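Local structure of isomaltodextranase (Arthrobacter globiformis, 5AWQ) at residues Arg27-Thr32 with Ala237-Glu242; Lys330-Leu335 with Trp357-Lys362; Asn536-Thr541 with Lys598-Leu603. The protein hydrolyses (1->6)-alpha-D-glucosidic linkages in dextran-type polysaccharides, removing successive isomaltose units from the non-reducing ends of the chains. All coordinates share one frame; numbering follows the deposited sequence.

Contact 1: residues Arg27-Thr32 with Ala237-Glu242; sequences RNSVFT and AGEDME
The ring of Phe31 lies flat on the side chain of Glu242, whose CB sits 3.6 Å from the ring centroid and 6° off the ring normal, a CH-pi contact near the middle of the face. Beyond CB the extended Glu242 chain runs on over the same face: CD comes within 3.5 Å of Phe31 CD1, the carboxylate is turned 26° from the ring plane, and OE2 reaches back to the CB of Phe31. Val30 CG1 covers the opposite face near the rim, and the carbonyl O of Asp240 meets the ring edge close to its plane. Cut back to an alanine, Phe31 would probably leave the Glu242 side chain without the surface it lies on and open a gap beside the Met241 backbone. This is the close-packed side, set where helix 223-237 of the catalytic barrel turns into the parallel strand 242-245. Gly238, with positive phi, ends that helix and offers its carbonyl O to Arg27: NH1 donates to it at 2.9 Å, nearly in line with C=O though 23° out of the guanidinium plane, and NH2 adds a weak bond. NE of the same arginine makes a salt bridge to Asp262, the probable proton donor, so Arg27 ties the helix end to the active site. Ser29, the N-cap of helix 30-34, also hydrogen-bonds Asp262 through OG and caps Phe31 N and Thr32 N weakly. Toward solvent the fit is looser. Glu239, bent at its second torsion, swings its carboxylate back to the start of the helix, where Val30 N donates to OE1 at 3.1 Å from the syn side, tilted from the carboxylate plane, and weakly to OE2, while the exposed Asp240 side chain points away from Arg27-Thr32.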
ATOM      1  N   ARG A  27       1.210   4.392  10.795  1.00 11.65           N
ATOM      2  CA  ARG A  27      -0.122   4.956  10.992  1.00 11.30           C
ATOM      3  C   ARG A  27      -1.136   3.881  11.352  1.00 11.71           C
ATOM      4  O   ARG A  27      -2.059   4.116  12.121  1.00 12.23           O
ATOM      5  CB  ARG A  27      -0.525   5.733   9.737  1.00 11.31           C
ATOM      6  CG  ARG A  27      -1.972   6.135   9.598  1.00 10.97           C
ATOM      7  CD  ARG A  27      -2.176   6.988   8.352  1.00 11.20           C
ATOM      8  NE  ARG A  27      -3.486   6.793   7.760  1.00 11.08           N
ATOM      9  CZ  ARG A  27      -4.597   7.471   8.037  1.00 10.96           C
ATOM     10  NH1 ARG A  27      -5.700   7.178   7.384  1.00 10.87           N
ATOM     11  NH2 ARG A  27      -4.620   8.438   8.960  1.00 11.13           N
ATOM     12  N   ASN A  28      -0.964   2.680  10.800  1.00 11.33           N
ATOM     13  CA  ASN A  28      -1.715   1.514  11.278  1.00 11.79           C
ATOM     14  C   ASN A  28      -3.229   1.733  11.213  1.00 11.97           C
ATOM     15  O   ASN A  28      -3.970   1.367  12.143  1.00 12.30           O
ATOM     16  CB  ASN A  28      -1.240   1.196  12.713  1.00 12.34           C
ATOM     17  CG  ASN A  28      -1.799  -0.098  13.271  1.00 13.25           C
ATOM     18  OD1 ASN A  28      -1.825  -1.138  12.614  1.00 12.64           O
ATOM     19  ND2 ASN A  28      -2.234  -0.044  14.525  1.00 14.01           N
ATOM     20  N   SER A  29      -3.703   2.313  10.106  1.00 11.46           N
ATOM     21  CA  SER A  29      -5.113   2.655   9.961  1.00 11.56           C
ATOM     22  C   SER A  29      -5.962   1.461   9.560  1.00 11.47           C
ATOM     23  O   SER A  29      -5.451   0.420   9.127  1.00 11.43           O
ATOM     24  CB  SER A  29      -5.306   3.742   8.912  1.00 11.55           C
ATOM     25  OG  SER A  29      -5.287   3.190   7.596  1.00 12.06           O
ATOM     26  N   VAL A  30      -7.273   1.628   9.672  1.00 11.46           N
ATOM     27  CA  VAL A  30      -8.202   0.617   9.220  1.00 11.77           C
ATOM     28  C   VAL A  30      -7.994   0.278   7.730  1.00 11.85           C
ATOM     29  O   VAL A  30      -8.249  -0.839   7.305  1.00 12.70           O
ATOM     30  CB  VAL A  30      -9.669   1.052   9.520  1.00 12.09           C
ATOM     31  CG1 VAL A  30     -10.082   2.290   8.724  1.00 12.61           C
ATOM     32  CG2 VAL A  30     -10.630  -0.095   9.299  1.00 12.48           C
ATOM     33  N   PHE A  31      -7.548   1.238   6.937  1.00 11.27           N
ATOM     34  CA  PHE A  31      -7.322   0.992   5.505  1.00 11.28           C
ATOM     35  C   PHE A  31      -6.211  -0.024   5.280  1.00 11.11           C
ATOM     36  O   PHE A  31      -6.405  -1.005   4.528  1.00 11.45           O
ATOM     37  CB  PHE A  31      -6.995   2.296   4.782  1.00 11.23           C
ATOM     38  CG  PHE A  31      -8.139   3.253   4.750  1.00 11.56           C
ATOM     39  CD1 PHE A  31      -9.174   3.087   3.837  1.00 11.66           C
ATOM     40  CD2 PHE A  31      -8.196   4.311   5.644  1.00 11.87           C
ATOM     41  CE1 PHE A  31     -10.252   3.946   3.819  1.00 12.22           C
ATOM     42  CE2 PHE A  31      -9.272   5.186   5.621  1.00 11.56           C
ATOM     43  CZ  PHE A  31     -10.298   5.001   4.708  1.00 11.95           C
ATOM     44  N   THR A  32      -5.051   0.189   5.883  1.00 10.56           N
ATOM     45  CA  THR A  32      -3.956  -0.748   5.654  1.00 10.83           C
ATOM     46  C   THR A  32      -4.154  -2.057   6.410  1.00 10.89           C
ATOM     47  O   THR A  32      -3.603  -3.083   6.030  1.00 12.33           O
ATOM     48  CB  THR A  32      -2.576  -0.161   6.004  1.00 10.87           C
ATOM     49  OG1 THR A  32      -2.539   0.193   7.392  1.00 11.57           O
ATOM     50  CG2 THR A  32      -2.247   1.046   5.113  1.00 10.98           C
ATOM     51  N   ALA A 237      -6.960  13.280   8.769  1.00 12.04           N
ATOM     52  CA  ALA A 237      -7.634  12.255   7.949  1.00 12.27           C
ATOM     53  C   ALA A 237      -8.319  11.218   8.827  1.00 12.34           C
ATOM     54  O   ALA A 237      -9.381  10.697   8.488  1.00 12.79           O
ATOM     55  CB  ALA A 237      -6.639  11.575   7.002  1.00 11.84           C
ATOM     56  N   GLY A 238      -7.680  10.906   9.948  1.00 12.21           N
ATOM     57  CA  GLY A 238      -8.221   9.923  10.872  1.00 12.64           C
ATOM     58  C   GLY A 238      -8.434   8.578  10.210  1.00 13.24           C
ATOM     59  O   GLY A 238      -7.675   8.170   9.324  1.00 12.63           O
ATOM     60  N   GLU A 239      -9.501   7.902  10.630  1.00 13.02           N
ATOM     61  CA  GLU A 239      -9.890   6.595  10.117  1.00 14.07           C
ATOM     62  C   GLU A 239     -10.905   6.697   8.991  1.00 14.66           C
ATOM     63  O   GLU A 239     -11.291   5.677   8.413  1.00 15.26           O
ATOM     64  CB  GLU A 239     -10.470   5.738  11.263  1.00 14.87           C
ATOM     65  CG  GLU A 239      -9.442   5.347  12.300  1.00 16.52           C
ATOM     66  CD  GLU A 239      -8.490   4.286  11.778  1.00 19.05           C
ATOM     67  OE1 GLU A 239      -8.671   3.094  12.084  1.00 22.52           O
ATOM     68  OE2 GLU A 239      -7.561   4.650  11.070  1.00 22.97           O
ATOM     69  N   ASP A 240     -11.343   7.910   8.657  1.00 14.61           N
ATOM     70  CA  ASP A 240     -12.410   8.098   7.674  1.00 15.42           C
ATOM     71  C   ASP A 240     -11.929   8.232   6.233  1.00 14.23           C
ATOM     72  O   ASP A 240     -12.692   7.944   5.305  1.00 15.07           O
ATOM     73  CB  ASP A 240     -13.263   9.343   8.001  1.00 17.97           C
ATOM     74  CG  ASP A 240     -14.129   9.157   9.225  1.00 20.69           C
ATOM     75  OD1 ASP A 240     -14.337   8.021   9.663  1.00 22.92           O
ATOM     76  OD2 ASP A 240     -14.634  10.161   9.754  1.00 24.90           O
ATOM     77  N   MET A 241     -10.708   8.721   6.058  1.00 12.96           N
ATOM     78  CA  MET A 241     -10.175   9.035   4.728  1.00 12.88           C
ATOM     79  C   MET A 241      -8.774   8.456   4.572  1.00 11.93           C
ATOM     80  O   MET A 241      -7.922   8.560   5.450  1.00 11.95           O
ATOM     81  CB  MET A 241     -10.179  10.550   4.492  1.00 13.31           C
ATOM     82  CG  MET A 241      -9.921  10.946   3.037  1.00 13.58           C
ATOM     83  SD  MET A 241     -10.271  12.695   2.740  1.00 13.88           S
ATOM     84  CE  MET A 241      -8.851  13.308   3.631  1.00 13.57           C
ATOM     85  N   GLU A 242      -8.586   7.784   3.432  1.00 11.10           N
ATOM     86  CA  GLU A 242      -7.369   7.111   3.099  1.00 11.39           C
ATOM     87  C   GLU A 242      -6.369   8.106   2.513  1.00 10.75           C
ATOM     88  O   GLU A 242      -6.720   8.929   1.671  1.00 11.54           O
ATOM     89  CB  GLU A 242      -7.691   5.989   2.108  1.00 11.43           C
ATOM     90  CG  GLU A 242      -6.552   5.007   1.864  1.00 11.67           C
ATOM     91  CD  GLU A 242      -7.007   3.718   1.217  1.00 12.06           C
ATOM     92  OE1 GLU A 242      -7.959   3.743   0.420  1.00 12.58           O
ATOM     93  OE2 GLU A 242      -6.384   2.680   1.495  1.00 11.96           O
TER

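Contact 2: residues Lys330-Leu335 with Trp357-Lys362; sequences KTMMNL and WVYTNK
Helix 326-339, just before the last strand (343-345) of the (beta/alpha)8 barrel expected of a family 27 glycosidase, packs on the loop that leads from that strand into helix 362-370, and residues Lys330-Leu335 meet Trp357-Lys362 there by side-chain contacts, with no hydrogen bond between the two segments. One element is a Met-aromatic contact: Met333 SD stands at the edge of the Tyr359 ring, 5.4 Å from the centroid and 77° off the ring normal. The Met333 chain leaves the helix with CG opposite the backbone N (chi1 -175°) and then bends at chi2 (67°), which brings SD alongside the ring at CD1 and carries CE on toward the backbone O of Tyr359. That carbonyl O is hydrogen-bonded to Tyr75 OH. Lower on the same chain, Met333 CG rests 3.5 Å from Val358 O. Met332 approaches the other end of the tyrosine, its methyl CE lying 4.0 Å from Tyr359 CE1 and touching OH as well; the same methyl lies near Val358 CG2, a looser apolar contact. Val358 CG2 itself covers one face of the Tyr359 ring over its centre, so the valine takes a face and Met333 the edge. The phenol hydroxyl is satisfied beyond the two segments by Asp347 OD1, which fixes the polar end of a side chain otherwise packed against apolar groups. At the partly exposed Trp357, Val358 CG1 lies over one face of the indole, offset from its middle, while the Lys330 chain crosses this residue at about a right angle. Lys330 meets the six-membered ring at its edge and not over a face, with CG in the ring plane, 3.7 Å from Trp357 CZ3.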
ATOM      1  N   LYS A 330      -3.185  -8.548 -19.226  1.00 10.26           N
ATOM      2  CA  LYS A 330      -3.356  -9.459 -18.092  1.00 10.95           C
ATOM      3  C   LYS A 330      -2.195  -9.335 -17.096  1.00 10.02           C
ATOM      4  O   LYS A 330      -2.380  -9.323 -15.874  1.00  9.74           O
ATOM      5  CB  LYS A 330      -3.502 -10.908 -18.575  1.00 12.30           C
ATOM      6  CG  LYS A 330      -4.876 -11.186 -19.180  1.00 14.09           C
ATOM      7  CD  LYS A 330      -5.030 -12.624 -19.653  1.00 16.72           C
ATOM      8  CE  LYS A 330      -4.293 -12.946 -20.918  1.00 19.24           C
ATOM      9  NZ  LYS A 330      -4.731 -14.294 -21.367  1.00 21.58           N
ATOM     10  N   THR A 331      -0.978  -9.249 -17.603  1.00  9.43           N
ATOM     11  CA  THR A 331       0.189  -9.073 -16.734  1.00  9.23           C
ATOM     12  C   THR A 331       0.150  -7.784 -15.898  1.00  9.39           C
ATOM     13  O   THR A 331       0.422  -7.809 -14.701  1.00  9.39           O
ATOM     14  CB  THR A 331       1.468  -9.189 -17.571  1.00  9.60           C
ATOM     15  OG1 THR A 331       1.555 -10.548 -18.043  1.00  9.84           O
ATOM     16  CG2 THR A 331       2.691  -8.829 -16.777  1.00  9.77           C
ATOM     17  N   MET A 332      -0.236  -6.692 -16.528  1.00  9.28           N
ATOM     18  CA  MET A 332      -0.446  -5.415 -15.846  1.00  9.78           C
ATOM     19  C   MET A 332      -1.391  -5.600 -14.645  1.00  9.58           C
ATOM     20  O   MET A 332      -1.055  -5.265 -13.504  1.00  9.20           O
ATOM     21  CB  MET A 332      -1.029  -4.406 -16.855  1.00 10.66           C
ATOM     22  CG  MET A 332      -1.509  -3.092 -16.254  1.00 11.22           C
ATOM     23  SD  MET A 332      -2.659  -2.219 -17.340  1.00 12.79           S
ATOM     24  CE  MET A 332      -4.093  -3.251 -17.177  1.00 12.89           C
ATOM     25  N   MET A 333      -2.571  -6.162 -14.905  1.00  9.77           N
ATOM     26  CA  MET A 333      -3.539  -6.402 -13.839  1.00 10.11           C
ATOM     27  C   MET A 333      -3.000  -7.367 -12.781  1.00  9.68           C
ATOM     28  O   MET A 333      -3.129  -7.137 -11.575  1.00  9.73           O
ATOM     29  CB  MET A 333      -4.837  -6.953 -14.437  1.00 11.07           C
ATOM     30  CG  MET A 333      -5.980  -7.132 -13.441  1.00 11.81           C
ATOM     31  SD  MET A 333      -6.549  -5.520 -12.824  1.00 13.13           S
ATOM     32  CE  MET A 333      -7.920  -6.034 -11.779  1.00 12.68           C
ATOM     33  N   ASN A 334      -2.398  -8.463 -13.223  1.00  9.22           N
ATOM     34  CA  ASN A 334      -1.926  -9.480 -12.298  1.00  9.06           C
ATOM     35  C   ASN A 334      -0.864  -8.935 -11.337  1.00  9.05           C
ATOM     36  O   ASN A 334      -0.812  -9.318 -10.163  1.00  9.05           O
ATOM     37  CB  ASN A 334      -1.357 -10.688 -13.054  1.00  9.46           C
ATOM     38  CG  ASN A 334      -2.423 -11.540 -13.724  1.00  9.98           C
ATOM     39  OD1 ASN A 334      -3.609 -11.481 -13.381  1.00 10.64           O
ATOM     40  ND2 ASN A 334      -1.998 -12.316 -14.723  1.00  9.56           N
ATOM     41  N   LEU A 335       0.008  -8.056 -11.828  1.00  8.62           N
ATOM     42  CA  LEU A 335       1.018  -7.448 -10.968  1.00  8.60           C
ATOM     43  C   LEU A 335       0.368  -6.569  -9.886  1.00  8.13           C
ATOM     44  O   LEU A 335       0.709  -6.680  -8.702  1.00  8.58           O
ATOM     45  CB  LEU A 335       2.008  -6.616 -11.787  1.00  8.87           C
ATOM     46  CG  LEU A 335       3.106  -5.947 -10.961  1.00  9.16           C
ATOM     47  CD1 LEU A 335       3.946  -6.963 -10.206  1.00  9.51           C
ATOM     48  CD2 LEU A 335       3.956  -5.035 -11.853  1.00  9.17           C
ATOM     49  N   TRP A 357     -12.811  -6.253 -19.962  1.00 14.18           N
ATOM     50  CA  TRP A 357     -12.580  -7.576 -19.418  1.00 13.67           C
ATOM     51  C   TRP A 357     -11.339  -7.683 -18.517  1.00 13.08           C
ATOM     52  O   TRP A 357     -11.323  -8.493 -17.577  1.00 13.16           O
ATOM     53  CB  TRP A 357     -12.489  -8.620 -20.550  1.00 13.64           C
ATOM     54  CG  TRP A 357     -11.363  -8.364 -21.483  1.00 12.97           C
ATOM     55  CD1 TRP A 357     -11.392  -7.637 -22.644  1.00 13.01           C
ATOM     56  CD2 TRP A 357     -10.021  -8.805 -21.322  1.00 11.90           C
ATOM     57  NE1 TRP A 357     -10.144  -7.589 -23.204  1.00 12.51           N
ATOM     58  CE2 TRP A 357      -9.281  -8.306 -22.418  1.00 11.54           C
ATOM     59  CE3 TRP A 357      -9.357  -9.576 -20.346  1.00 11.96           C
ATOM     60  CZ2 TRP A 357      -7.928  -8.542 -22.566  1.00 11.74           C
ATOM     61  CZ3 TRP A 357      -8.008  -9.812 -20.499  1.00 12.04           C
ATOM     62  CH2 TRP A 357      -7.306  -9.311 -21.623  1.00 11.77           C
ATOM     63  N   VAL A 358     -10.294  -6.907 -18.804  1.00 13.10           N
ATOM     64  CA  VAL A 358      -9.046  -7.057 -18.053  1.00 13.96           C
ATOM     65  C   VAL A 358      -9.268  -6.680 -16.578  1.00 12.89           C
ATOM     66  O   VAL A 358      -8.623  -7.228 -15.689  1.00 12.56           O
ATOM     67  CB  VAL A 358      -7.874  -6.228 -18.635  1.00 16.25           C
ATOM     68  CG1 VAL A 358      -7.687  -6.399 -20.127  1.00 17.77           C
ATOM     69  CG2 VAL A 358      -8.051  -4.776 -18.363  1.00 17.05           C
ATOM     70  N   TYR A 359     -10.204  -5.765 -16.349  1.00 12.28           N
ATOM     71  CA  TYR A 359     -10.474  -5.243 -15.015  1.00 11.86           C
ATOM     72  C   TYR A 359     -11.578  -5.975 -14.256  1.00 12.46           C
ATOM     73  O   TYR A 359     -11.773  -5.736 -13.060  1.00 12.44           O
ATOM     74  CB  TYR A 359     -10.861  -3.777 -15.137  1.00 11.91           C
ATOM     75  CG  TYR A 359      -9.811  -2.894 -15.772  1.00 12.12           C
ATOM     76  CD1 TYR A 359      -8.537  -2.814 -15.237  1.00 12.04           C
ATOM     77  CD2 TYR A 359     -10.085  -2.134 -16.899  1.00 12.14           C
ATOM     78  CE1 TYR A 359      -7.576  -1.997 -15.780  1.00 12.23           C
ATOM     79  CE2 TYR A 359      -9.118  -1.315 -17.470  1.00 12.02           C
ATOM     80  CZ  TYR A 359      -7.856  -1.234 -16.889  1.00 11.96           C
ATOM     81  OH  TYR A 359      -6.865  -0.400 -17.394  1.00 12.08           O
ATOM     82  N   THR A 360     -12.307  -6.861 -14.937  1.00 12.02           N
ATOM     83  CA  THR A 360     -13.556  -7.400 -14.398  1.00 12.68           C
ATOM     84  C   THR A 360     -13.567  -8.925 -14.303  1.00 12.35           C
ATOM     85  O   THR A 360     -14.625  -9.544 -14.309  1.00 13.52           O
ATOM     86  CB  THR A 360     -14.754  -6.889 -15.207  1.00 13.17           C
ATOM     87  OG1 THR A 360     -14.612  -7.308 -16.564  1.00 13.72           O
ATOM     88  CG2 THR A 360     -14.831  -5.361 -15.147  1.00 13.59           C
ATOM     89  N   ASN A 361     -12.392  -9.539 -14.201  1.00 11.52           N
ATOM     90  CA  ASN A 361     -12.316 -10.974 -13.934  1.00 11.72           C
ATOM     91  C   ASN A 361     -12.634 -11.198 -12.457  1.00 12.77           C
ATOM     92  O   ASN A 361     -11.882 -10.788 -11.578  1.00 12.28           O
ATOM     93  CB  ASN A 361     -10.943 -11.525 -14.342  1.00 11.78           C
ATOM     94  CG  ASN A 361     -10.731 -12.985 -13.969  1.00 12.07           C
ATOM     95  OD1 ASN A 361     -11.249 -13.478 -12.962  1.00 12.76           O
ATOM     96  ND2 ASN A 361      -9.907 -13.676 -14.752  1.00 11.95           N
ATOM     97  N   LYS A 362     -13.794 -11.778 -12.174  1.00 13.77           N
ATOM     98  CA  LYS A 362     -14.262 -11.797 -10.795  1.00 15.07           C
ATOM     99  C   LYS A 362     -13.351 -12.589  -9.864  1.00 13.81           C
ATOM    100  O   LYS A 362     -13.227 -12.246  -8.691  1.00 12.93           O
ATOM    101  CB  LYS A 362     -15.714 -12.280 -10.718  1.00 17.92           C
ATOM    102  CG  LYS A 362     -16.712 -11.315 -11.365  1.00 20.71           C
ATOM    103  CD  LYS A 362     -18.132 -11.867 -11.293  1.00 24.04           C
ATOM    104  CE  LYS A 362     -19.132 -11.170 -12.215  1.00 26.23           C
ATOM    105  NZ  LYS A 362     -18.952 -11.396 -13.690  1.00 27.50           N
TER

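Contact 3: residues Asn536-Thr541 with Lys598-Leu603; sequences NATGDT and KGAINL. With GLC (alpha-D-glucopyranose), chain C.
Asp540 and Lys598 form a salt bridge, NZ lying 2.7 Å from OD2, and the ammonium comes from above the carboxylate plane, 60° out of it. The lysine is stretched at every torsion and crosses the aspartate at about a right angle; on its way it lays CD 3.4 Å from Thr541 O. The other carboxylate oxygen, Asp540 OD1, accepts from Thr541 N on its anti side but tilted from the carboxylate plane, which probably limits the rotation of the group. Within the turn, Asn536 uses both ends of its amide. Its OD1 takes two bonds, one from Thr538 OG1 at 2.7 Å, in the carbonyl plane on a lone pair, and one from Thr538 N at 3.1 Å, tilted from that plane; the second closes an Asx turn. Its ND2 donates to Asp540 O and, outside the segments, to Phe564 O. With CG opposite the backbone N (chi1 170°), the amide turns back into its own loop. Packing across to the second segment is lighter: Thr538 CG2 rests 3.8 Å from Ala600 N, and Asn536 CB faces Ile601 CG2. Gly599 has positive phi, and a CB there would point at Thr538 OG1. On the sugar side, Ala600 CB touches C6 of a bound glucose at 3.6 Å, and Gln506 and His493 hydrogen-bond this sugar, consistent with the carbohydrate-binding role of the CBM6-family module. The 536-541 loop joins strands 526-535 and 542-549, and lies against the residues leading into strand 601-609, which pairs antiparallel with 526-535, 473-477 and 501-505 along its length.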
ATOM      1  N   ASN A 536      15.685 -20.165  19.152  1.00 21.14           N
ATOM      2  CA  ASN A 536      16.178 -19.338  20.256  1.00 21.74           C
ATOM      3  C   ASN A 536      17.427 -19.961  20.877  1.00 22.99           C
ATOM      4  O   ASN A 536      17.329 -20.907  21.652  1.00 24.50           O
ATOM      5  CB  ASN A 536      15.108 -19.179  21.332  1.00 21.61           C
ATOM      6  CG  ASN A 536      15.643 -18.528  22.610  1.00 20.73           C
ATOM      7  OD1 ASN A 536      16.680 -17.860  22.598  1.00 21.29           O
ATOM      8  ND2 ASN A 536      14.924 -18.715  23.708  1.00 21.70           N
ATOM      9  N   ALA A 537      18.588 -19.425  20.540  1.00 23.59           N
ATOM     10  CA  ALA A 537      19.851 -19.882  21.126  1.00 24.53           C
ATOM     11  C   ALA A 537      20.551 -18.728  21.833  1.00 25.12           C
ATOM     12  O   ALA A 537      21.768 -18.573  21.738  1.00 26.76           O
ATOM     13  CB  ALA A 537      20.740 -20.483  20.055  1.00 24.81           C
ATOM     14  N   THR A 538      19.770 -17.913  22.538  1.00 26.53           N
ATOM     15  CA  THR A 538      20.306 -16.812  23.334  1.00 27.36           C
ATOM     16  C   THR A 538      20.971 -17.303  24.615  1.00 29.00           C
ATOM     17  O   THR A 538      21.659 -16.532  25.283  1.00 30.57           O
ATOM     18  CB  THR A 538      19.207 -15.810  23.747  1.00 26.68           C
ATOM     19  OG1 THR A 538      18.163 -16.498  24.449  1.00 26.34           O
ATOM     20  CG2 THR A 538      18.626 -15.112  22.521  1.00 26.67           C
ATOM     21  N   GLY A 539      20.741 -18.568  24.959  1.00 30.40           N
ATOM     22  CA  GLY A 539      21.313 -19.162  26.165  1.00 31.48           C
ATOM     23  C   GLY A 539      20.389 -19.033  27.360  1.00 31.92           C
ATOM     24  O   GLY A 539      20.798 -19.305  28.490  1.00 32.77           O
ATOM     25  N   ASP A 540      19.145 -18.619  27.113  1.00 32.02           N
ATOM     26  CA  ASP A 540      18.133 -18.461  28.154  1.00 31.11           C
ATOM     27  C   ASP A 540      16.759 -18.405  27.489  1.00 30.64           C
ATOM     28  O   ASP A 540      16.658 -18.269  26.259  1.00 29.17           O
ATOM     29  CB  ASP A 540      18.401 -17.179  28.962  1.00 31.60           C
ATOM     30  CG  ASP A 540      17.779 -17.199  30.370  1.00 32.52           C
ATOM     31  OD1 ASP A 540      16.970 -18.092  30.697  1.00 30.85           O
ATOM     32  OD2 ASP A 540      18.108 -16.281  31.153  1.00 34.00           O
ATOM     33  N   THR A 541      15.704 -18.523  28.289  1.00 28.71           N
ATOM     34  CA  THR A 541      14.340 -18.392  27.787  1.00 28.56           C
ATOM     35  C   THR A 541      14.126 -16.992  27.192  1.00 26.41           C
ATOM     36  O   THR A 541      14.671 -15.999  27.685  1.00 26.73           O
ATOM     37  CB  THR A 541      13.306 -18.636  28.909  1.00 29.80           C
ATOM     38  OG1 THR A 541      13.563 -19.901  29.531  1.00 31.52           O
ATOM     39  CG2 THR A 541      11.891 -18.654  28.361  1.00 29.87           C
ATOM     40  N   LYS A 598      12.113 -10.592  26.896  1.00 24.57           N
ATOM     41  CA  LYS A 598      13.457 -11.089  27.184  1.00 26.46           C
ATOM     42  C   LYS A 598      14.022 -11.802  25.976  1.00 24.58           C
ATOM     43  O   LYS A 598      13.299 -12.512  25.284  1.00 25.24           O
ATOM     44  CB  LYS A 598      13.408 -12.053  28.371  1.00 28.17           C
ATOM     45  CG  LYS A 598      14.745 -12.674  28.746  1.00 30.91           C
ATOM     46  CD  LYS A 598      14.610 -13.500  30.016  1.00 32.69           C
ATOM     47  CE  LYS A 598      15.956 -14.025  30.486  1.00 34.43           C
ATOM     48  NZ  LYS A 598      15.781 -14.986  31.611  1.00 35.00           N
ATOM     49  N   GLY A 599      15.315 -11.620  25.743  1.00 24.92           N
ATOM     50  CA  GLY A 599      16.029 -12.357  24.719  1.00 24.52           C
ATOM     51  C   GLY A 599      15.552 -12.033  23.316  1.00 24.21           C
ATOM     52  O   GLY A 599      15.297 -10.875  22.990  1.00 24.30           O
ATOM     53  N   ALA A 600      15.426 -13.072  22.503  1.00 22.55           N
ATOM     54  CA  ALA A 600      15.107 -12.928  21.084  1.00 22.40           C
ATOM     55  C   ALA A 600      14.690 -14.277  20.512  1.00 22.13           C
ATOM     56  O   ALA A 600      15.068 -15.329  21.036  1.00 22.33           O
ATOM     57  CB  ALA A 600      16.314 -12.394  20.337  1.00 22.70           C
ATOM     58  N   ILE A 601      13.916 -14.258  19.426  1.00 20.48           N
ATOM     59  CA  ILE A 601      13.636 -15.474  18.671  1.00 19.39           C
ATOM     60  C   ILE A 601      13.769 -15.197  17.181  1.00 19.57           C
ATOM     61  O   ILE A 601      13.780 -14.043  16.761  1.00 19.29           O
ATOM     62  CB  ILE A 601      12.229 -16.064  18.932  1.00 19.11           C
ATOM     63  CG1 ILE A 601      11.115 -15.214  18.284  1.00 18.98           C
ATOM     64  CG2 ILE A 601      12.020 -16.271  20.429  1.00 19.46           C
ATOM     65  CD1 ILE A 601       9.746 -15.858  18.287  1.00 18.88           C
ATOM     66  N   ASN A 602      13.904 -16.269  16.407  1.00 18.83           N
ATOM     67  CA  ASN A 602      13.598 -16.257  14.976  1.00 18.14           C
ATOM     68  C   ASN A 602      12.273 -16.986  14.790  1.00 18.74           C
ATOM     69  O   ASN A 602      12.080 -18.055  15.366  1.00 19.70           O
ATOM     70  CB  ASN A 602      14.708 -16.943  14.174  1.00 18.80           C
ATOM     71  CG  ASN A 602      16.029 -16.209  14.258  1.00 18.26           C
ATOM     72  OD1 ASN A 602      16.060 -15.001  14.490  1.00 18.75           O
ATOM     73  ND2 ASN A 602      17.135 -16.935  14.063  1.00 18.73           N
ATOM     74  N   LEU A 603      11.371 -16.426  13.974  1.00 17.15           N
ATOM     75  CA  LEU A 603      10.029 -16.964  13.824  1.00 16.77           C
ATOM     76  C   LEU A 603       9.872 -17.539  12.422  1.00 16.58           C
ATOM     77  O   LEU A 603      10.065 -16.826  11.433  1.00 16.09           O
ATOM     78  CB  LEU A 603       8.968 -15.880  14.042  1.00 17.13           C
ATOM     79  CG  LEU A 603       7.530 -16.382  13.964  1.00 17.27           C
ATOM     80  CD1 LEU A 603       7.230 -17.385  15.073  1.00 17.92           C
ATOM     81  CD2 LEU A 603       6.532 -15.238  13.982  1.00 17.82           C
TER
HETATM   82  C1  GLC C   2      22.043 -14.170  16.405  1.00 22.91           C
HETATM   83  C2  GLC C   2      21.442 -15.137  15.394  1.00 22.61           C
HETATM   84  C3  GLC C   2      20.224 -14.504  14.737  1.00 21.75           C
HETATM   85  C4  GLC C   2      19.240 -14.058  15.809  1.00 21.87           C
HETATM   86  C5  GLC C   2      19.907 -13.132  16.814  1.00 22.91           C
HETATM   87  C6  GLC C   2      18.949 -12.742  17.936  1.00 23.37           C
HETATM   88  O2  GLC C   2      22.430 -15.461  14.421  1.00 22.93           O
HETATM   89  O3  GLC C   2      19.605 -15.480  13.903  1.00 21.00           O
HETATM   90  O4  GLC C   2      18.127 -13.371  15.211  1.00 21.00           O
HETATM   91  O5  GLC C   2      21.056 -13.804  17.364  1.00 22.95           O
HETATM   92  O6  GLC C   2      19.570 -11.786  18.797  1.00 24.23           O

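The three contacts follow one another along the chain without interlocking. Contact 1 joins segments 205 residues apart in sequence and brings the segment at helix 30-34 against the turn before strand 242-245 of the eight-stranded parallel barrel, next to the probable proton donor. Contact 2, its centre about 27 Å from that of contact 1, links helix 326-339 to the loop after strand 343-345, beside the last strand of the same barrel. Contact 3 belongs to the CBM6-family beta module, about 35 Å from contact 1 and 44 Å from contact 2 between centres. No two contacts touch: contact 1 lies beside the probable catalytic acid, and contact 3 beside a glucose bound on a separate module.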